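Local atomic coordinates of peptidoglycan N-acetylglucosamine deacetylase (Bacillus cereus, PDB entry 5O6Y), a protein that removes acetyl groups from N-acetylglucosamine residues of peptidoglycan, and also from soluble chitin and N-acetylchitooligomers, with the aid of zinc. Residues 24-29 and 169-174; 49-54 and 73-78. All coordinates share one frame; numbering follows the deposited sequence.

Contact 1: 24-29 and 169-174. With 5YA (4-naphthalen-1-yl-~{N}-oxidanyl-benzamide), chain C.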
loop_
_atom_site.group_PDB
_atom_site.type_symbol
_atom_site.label_atom_id
_atom_site.label_comp_id
_atom_site.label_asym_id
_atom_site.label_seq_id
_atom_site.Cartn_x
_atom_site.Cartn_y
_atom_site.Cartn_z
ATOM N N ALA B 24 2.590 6.875 -6.936
ATOM C CA ALA B 24 2.918 5.628 -6.254
ATOM C C ALA B 24 1.734 4.676 -6.323
ATOM O O ALA B 24 0.645 5.003 -5.843
ATOM C CB ALA B 24 3.307 5.884 -4.795
ATOM N N LEU B 25 1.952 3.502 -6.913
ATOM C CA LEU B 25 0.969 2.427 -6.895
ATOM C C LEU B 25 1.130 1.619 -5.614
ATOM O O LEU B 25 2.254 1.290 -5.221
ATOM C CB LEU B 25 1.133 1.518 -8.114
ATOM C CG LEU B 25 0.650 2.034 -9.472
ATOM C CD1 LEU B 25 1.145 1.122 -10.583
ATOM C CD2 LEU B 25 -0.865 2.131 -9.500
ATOM N N THR B 26 0.010 1.314 -4.958
ATOM C CA THR B 26 0.011 0.524 -3.735
ATOM C C THR B 26 -1.047 -0.568 -3.826
ATOM O O THR B 26 -2.064 -0.413 -4.508
ATOM C CB THR B 26 -0.246 1.386 -2.484
ATOM O OG1 THR B 26 -1.598 1.858 -2.491
ATOM C CG2 THR B 26 0.703 2.576 -2.438
ATOM N N PHE B 27 -0.799 -1.674 -3.123
ATOM C CA PHE B 27 -1.686 -2.831 -3.148
ATOM C C PHE B 27 -1.866 -3.367 -1.736
ATOM O O PHE B 27 -0.884 -3.582 -1.022
ATOM C CB PHE B 27 -1.136 -3.931 -4.065
ATOM C CG PHE B 27 -0.971 -3.501 -5.494
ATOM C CD1 PHE B 27 0.241 -3.016 -5.950
ATOM C CD2 PHE B 27 -2.034 -3.577 -6.380
ATOM C CE1 PHE B 27 0.393 -2.616 -7.261
ATOM C CE2 PHE B 27 -1.888 -3.179 -7.694
ATOM C CZ PHE B 27 -0.673 -2.698 -8.136
ATOM N N ASP B 28 -3.116 -3.591 -1.346
ATOM C CA ASP B 28 -3.459 -4.036 -0.005
ATOM C C ASP B 28 -4.010 -5.455 -0.022
ATOM O O ASP B 28 -4.369 -5.998 -1.071
ATOM C CB ASP B 28 -4.490 -3.103 0.637
ATOM C CG ASP B 28 -3.909 -1.762 1.021
ATOM O OD1 ASP B 28 -2.819 -1.408 0.521
ATOM O OD2 ASP B 28 -4.547 -1.065 1.836
ATOM N N ASP B 29 -4.070 -6.045 1.173
ATOM C CA ASP B 29 -4.687 -7.321 1.521
ATOM C C ASP B 29 -3.879 -8.529 1.047
ATOM O O ASP B 29 -4.246 -9.655 1.382
ATOM C CB ASP B 29 -6.130 -7.459 1.001
ATOM C CG ASP B 29 -7.063 -6.426 1.597
ATOM O OD1 ASP B 29 -6.608 -5.647 2.459
ATOM O OD2 ASP B 29 -8.248 -6.392 1.206
ATOM N N VAL B 169 -1.295 8.844 -4.485
ATOM C CA VAL B 169 -1.108 7.518 -3.909
ATOM C C VAL B 169 -2.336 6.700 -4.284
ATOM O O VAL B 169 -3.433 6.938 -3.761
ATOM C CB VAL B 169 -0.917 7.568 -2.388
ATOM C CG1 VAL B 169 -0.788 6.160 -1.820
ATOM C CG2 VAL B 169 0.301 8.410 -2.039
ATOM N N ILE B 170 -2.158 5.746 -5.185
ATOM C CA ILE B 170 -3.266 4.987 -5.751
ATOM C C ILE B 170 -3.445 3.700 -4.958
ATOM O O ILE B 170 -2.468 3.022 -4.623
ATOM C CB ILE B 170 -3.023 4.704 -7.246
ATOM C CG1 ILE B 170 -2.652 6.005 -7.967
ATOM C CG2 ILE B 170 -4.252 4.083 -7.877
ATOM C CD1 ILE B 170 -2.217 5.816 -9.403
ATOM N N LEU B 171 -4.700 3.363 -4.657
ATOM C CA LEU B 171 -5.037 2.209 -3.830
ATOM C C LEU B 171 -5.679 1.128 -4.690
ATOM O O LEU B 171 -6.715 1.364 -5.322
ATOM C CB LEU B 171 -5.978 2.607 -2.693
ATOM C CG LEU B 171 -6.627 1.456 -1.917
ATOM C CD1 LEU B 171 -5.580 0.612 -1.202
ATOM C CD2 LEU B 171 -7.659 1.981 -0.932
ATOM N N GLN B 172 -5.069 -0.054 -4.702
ATOM C CA GLN B 172 -5.645 -1.245 -5.307
ATOM C C GLN B 172 -5.546 -2.395 -4.313
ATOM O O GLN B 172 -4.923 -2.276 -3.255
ATOM C CB GLN B 172 -4.955 -1.597 -6.632
ATOM C CG GLN B 172 -5.216 -0.590 -7.742
ATOM C CD GLN B 172 -4.503 -0.936 -9.035
ATOM O OE1 GLN B 172 -3.354 -0.546 -9.246
ATOM N NE2 GLN B 172 -5.183 -1.668 -9.909
ATOM N N HIS B 173 -6.167 -3.522 -4.653
ATOM C CA HIS B 173 -6.252 -4.652 -3.739
ATOM C C HIS B 173 -5.802 -5.937 -4.418
ATOM O O HIS B 173 -5.986 -6.127 -5.623
ATOM C CB HIS B 173 -7.679 -4.834 -3.196
ATOM C CG HIS B 173 -8.130 -3.722 -2.301
ATOM N ND1 HIS B 173 -8.877 -2.656 -2.754
ATOM C CD2 HIS B 173 -7.933 -3.508 -0.978
ATOM C CE1 HIS B 173 -9.123 -1.835 -1.749
ATOM N NE2 HIS B 173 -8.561 -2.329 -0.661
ATOM N N SER B 174 -5.199 -6.813 -3.619
ATOM C CA SER B 174 -4.882 -8.187 -3.988
ATOM C C SER B 174 -5.444 -9.137 -2.940
ATOM O O SER B 174 -4.772 -10.044 -2.445
ATOM C CB SER B 174 -3.377 -8.376 -4.160
ATOM O OG SER B 174 -2.672 -7.912 -3.022
HETATM C C1 5YA C . -13.925 3.799 0.356
HETATM C C2 5YA C . -12.871 2.899 0.545
HETATM C C3 5YA C . -12.863 2.033 1.637
HETATM C C4 5YA C . -13.935 2.061 2.575
HETATM C C5 5YA C . -15.009 2.978 2.382
HETATM C C6 5YA C . -14.990 3.851 1.253
HETATM C C7 5YA C . -13.951 1.187 3.702
HETATM C C8 5YA C . -15.013 1.237 4.601
HETATM O O1 5YA C . -7.311 -1.313 2.170
HETATM C C9 5YA C . -16.068 2.138 4.411
HETATM C C10 5YA C . -16.083 3.004 3.321
HETATM C C11 5YA C . -11.736 1.082 1.831
HETATM C C12 5YA C . -10.601 1.492 2.511
HETATM C C13 5YA C . -9.546 0.614 2.699
HETATM N N1 5YA C . -8.763 -2.851 2.871
HETATM C C14 5YA C . -9.631 -0.676 2.206
HETATM C C15 5YA C . -10.767 -1.088 1.525
HETATM C C16 5YA C . -11.820 -0.211 1.337
HETATM C C17 5YA C . -8.470 -1.646 2.413
HETATM O O2 5YA C . -7.748 -3.796 3.088
HETATM O O HOH W 1 -2.307 0.846 -6.672
HETATM O O HOH W 2 -1.069 -6.449 -1.278
#
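Phe27 and Gln172 lie side by side on one face of two parallel strands, their ring and amide planes turned 40° from each other. Gln172 CB meets the ring at Phe27 CD2, 3.5 Å away, and the extended chain carries OE1 to 3.4 Å from Phe27 CE2; NE2 is bonded to Ser183. Glutamine suits the place: its methylenes pack on the ring and its amide finds polar partners. Next to them, Leu25 CD2 and Ile170 CD1 touch at 3.9 Å. On the face of Thr26 and Val169, whose methyls also touch, a polar grip is added: Thr26 OG1 sits between its backbone N and carbonyl carbon (chi1 69°) and donates to Ile170 O at 2.6 Å. Thr26 N reaches the same oxygen from the opposite side of the carbonyl plane, while OG1, as a hydroxyl can, also accepts from Arg117.

Towards the C-terminal ends the packing gives way to the ligand pocket beside the zinc, here holding the hydroxamate 5YA. The backbone ladder persists, with Ser174 N bonded to Asp28 O at 2.8 Å, but the polar ends of Asp28, Asp29 and His173 are taken up largely by metal, ligand and outside residues. Asp29 OD1 is a zinc ligand, with His79 and His83, while OD2 is hydrogen-bonded to Thr175. Asp28, the predicted proton acceptor, is salt-bridged to Arg117 and has OD2 2.8 Å from ligand O1. His173, the predicted proton donor, is held through ND1 by Asp147 and presents its ring edge to ligand C17, 3.2 Å from NE2.

Helices 35-45 and 181-196 pack against Phe27, the latter also against Gln172, whereas helix 204-207 meets Ala24, Thr26 and Val169. Strand 51-54 flanks 22-28, and strand 143-144 flanks 169-173.

Contact 2: 49-54 and 73-78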
loop_
_atom_site.group_PDB
_atom_site.type_symbol
_atom_site.label_atom_id
_atom_site.label_comp_id
_atom_site.label_asym_id
_atom_site.label_seq_id
_atom_site.Cartn_x
_atom_site.Cartn_y
_atom_site.Cartn_z
ATOM N N LYS B 49 8.002 -0.411 -10.049
ATOM C CA LYS B 49 8.045 -0.872 -8.670
ATOM C C LYS B 49 6.886 -0.260 -7.892
ATOM O O LYS B 49 6.484 0.880 -8.137
ATOM C CB LYS B 49 9.371 -0.497 -8.003
ATOM C CG LYS B 49 10.602 -0.936 -8.776
ATOM C CD LYS B 49 10.642 -2.444 -8.952
ATOM C CE LYS B 49 11.865 -2.873 -9.744
ATOM N NZ LYS B 49 11.906 -4.348 -9.930
ATOM N N ALA B 50 6.347 -1.031 -6.950
ATOM C CA ALA B 50 5.192 -0.600 -6.177
ATOM C C ALA B 50 5.413 -0.936 -4.708
ATOM O O ALA B 50 6.460 -1.462 -4.315
ATOM C CB ALA B 50 3.903 -1.243 -6.705
ATOM N N THR B 51 4.414 -0.616 -3.892
ATOM C CA THR B 51 4.432 -0.879 -2.459
ATOM C C THR B 51 3.235 -1.750 -2.110
ATOM O O THR B 51 2.099 -1.420 -2.466
ATOM C CB THR B 51 4.390 0.423 -1.654
ATOM O OG1 THR B 51 5.492 1.257 -2.029
ATOM C CG2 THR B 51 4.463 0.133 -0.161
ATOM N N PHE B 52 3.490 -2.858 -1.421
ATOM C CA PHE B 52 2.455 -3.816 -1.054
ATOM C C PHE B 52 2.248 -3.772 0.454
ATOM O O PHE B 52 3.199 -3.958 1.220
ATOM C CB PHE B 52 2.835 -5.228 -1.506
ATOM C CG PHE B 52 2.915 -5.387 -2.998
ATOM C CD1 PHE B 52 1.875 -5.971 -3.701
ATOM C CD2 PHE B 52 4.029 -4.950 -3.699
ATOM C CE1 PHE B 52 1.944 -6.119 -5.074
ATOM C CE2 PHE B 52 4.105 -5.094 -5.070
ATOM C CZ PHE B 52 3.061 -5.678 -5.759
ATOM N N PHE B 53 1.010 -3.518 0.875
ATOM C CA PHE B 53 0.644 -3.561 2.287
ATOM C C PHE B 53 0.096 -4.951 2.595
ATOM O O PHE B 53 -1.031 -5.283 2.212
ATOM C CB PHE B 53 -0.363 -2.464 2.623
ATOM C CG PHE B 53 0.247 -1.095 2.700
ATOM C CD1 PHE B 53 0.157 -0.215 1.633
ATOM C CD2 PHE B 53 0.935 -0.694 3.834
ATOM C CE1 PHE B 53 0.727 1.042 1.701
ATOM C CE2 PHE B 53 1.507 0.562 3.908
ATOM C CZ PHE B 53 1.403 1.431 2.841
ATOM N N LEU B 54 0.894 -5.756 3.287
ATOM C CA LEU B 54 0.633 -7.177 3.456
ATOM C C LEU B 54 -0.030 -7.459 4.797
ATOM O O LEU B 54 0.385 -6.931 5.832
ATOM C CB LEU B 54 1.934 -7.978 3.345
ATOM C CG LEU B 54 2.309 -8.567 1.982
ATOM C CD1 LEU B 54 1.758 -7.745 0.826
ATOM C CD2 LEU B 54 3.821 -8.734 1.867
ATOM N N GLY B 73 12.185 -6.141 -6.200
ATOM C CA GLY B 73 12.433 -4.718 -6.089
ATOM C C GLY B 73 11.327 -3.884 -5.479
ATOM O O GLY B 73 11.464 -2.654 -5.432
ATOM N N HIS B 74 10.245 -4.495 -5.010
ATOM C CA HIS B 74 9.144 -3.741 -4.432
ATOM C C HIS B 74 9.355 -3.537 -2.932
ATOM O O HIS B 74 10.256 -4.110 -2.318
ATOM C CB HIS B 74 7.817 -4.448 -4.698
ATOM C CG HIS B 74 7.613 -4.821 -6.132
ATOM N ND1 HIS B 74 7.514 -3.884 -7.138
ATOM C CD2 HIS B 74 7.492 -6.030 -6.730
ATOM C CE1 HIS B 74 7.340 -4.499 -8.294
ATOM N NE2 HIS B 74 7.321 -5.801 -8.075
ATOM N N VAL B 75 8.501 -2.701 -2.343
ATOM C CA VAL B 75 8.561 -2.365 -0.924
ATOM C C VAL B 75 7.364 -2.991 -0.223
ATOM O O VAL B 75 6.262 -3.044 -0.781
ATOM C CB VAL B 75 8.600 -0.837 -0.714
ATOM C CG1 VAL B 75 8.447 -0.479 0.758
ATOM C CG2 VAL B 75 9.899 -0.266 -1.260
ATOM N N ILE B 76 7.585 -3.476 0.997
ATOM C CA ILE B 76 6.563 -4.151 1.790
ATOM C C ILE B 76 6.159 -3.246 2.944
ATOM O O ILE B 76 7.019 -2.666 3.618
ATOM C CB ILE B 76 7.065 -5.512 2.303
ATOM C CG1 ILE B 76 7.171 -6.506 1.143
ATOM C CG2 ILE B 76 6.163 -6.047 3.415
ATOM C CD1 ILE B 76 7.701 -7.864 1.544
ATOM N N GLY B 77 4.851 -3.122 3.168
ATOM C CA GLY B 77 4.334 -2.365 4.293
ATOM C C GLY B 77 3.505 -3.208 5.242
ATOM O O GLY B 77 2.991 -4.263 4.855
ATOM N N ASN B 78 3.364 -2.757 6.486
ATOM C CA ASN B 78 2.600 -3.481 7.496
ATOM C C ASN B 78 1.129 -3.091 7.403
ATOM O O ASN B 78 0.794 -1.902 7.383
ATOM C CB ASN B 78 3.145 -3.186 8.894
ATOM C CG ASN B 78 2.624 -4.152 9.947
ATOM O OD1 ASN B 78 1.445 -4.510 9.960
ATOM N ND2 ASN B 78 3.509 -4.578 10.842
#
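Phe52 turns the edge of its ring towards the face of His74, a T-shaped pair with planes 64° apart. CE2 makes the approach, 3.7 Å from His74 CG and offset towards the rim of the imidazole. CG of each is anti to its carbonyl carbon (chi1 -65° for Phe52, -50° for His74), and the two side chains cross at an angle. The same imidazole also accepts a hydrogen bond, from Ala50 N to His74 ND1 at 3.1 Å. Histidine suits this place because it offers an aromatic face to Phe52 and a ring nitrogen to the backbone just before the strand. Lys49 bends at its second torsion and lays its methylene CD 3.6 Å from Gly73 O, while its ammonium bonds to Glu72 O; Gly73 itself has a positive phi, a conformation glycine adopts readily.

Farther along, regular parallel bonds take over, such as Gly77 N to Phe52 O at 2.7 Å. The absence of a side chain at Gly77 lets the Phe53 ring settle beside the strand, with CD2 3.8 Å from Gly77 CA and the ring edge directed at Asn78 O. On the other face Leu54 CD2 fits against Ile76, 3.9 Å from CG2 and 4.0 Å from CD1.

Two helices follow strand 51-54 before strand 75-78, making a beta-alpha-beta crossover. Helix 63-71 covers Phe52, His74 and Ile76, helix 35-45 adds to Phe52 and His74, and helix 91-109 packs on Ile76 and Asn78; strand 22-28 lies on the other edge of 51-54.

After an N-terminal helix (3-9) and the short strand 12-13, the chain enters strand 22-28, then passes through helix 35-45 to strand 51-54. Helices 56-61 and 63-71 follow, and the return of the chain at 73-78 closes the short loop of contact 2. A long run of helices and short strands comes next before 169-174 pairs with 24-29, so contact 1 closes a far larger loop with contact 2 nested inside it. The two are also neighbours in space: Phe27 O and Phe53 N, 2.7 Å apart, probably share a hydrogen bond. Strand 22-28 therefore ties the early crossover to the late strands of a curled parallel sheet, consistent with the distorted beta/alpha barrel of NodB-like deacetylases.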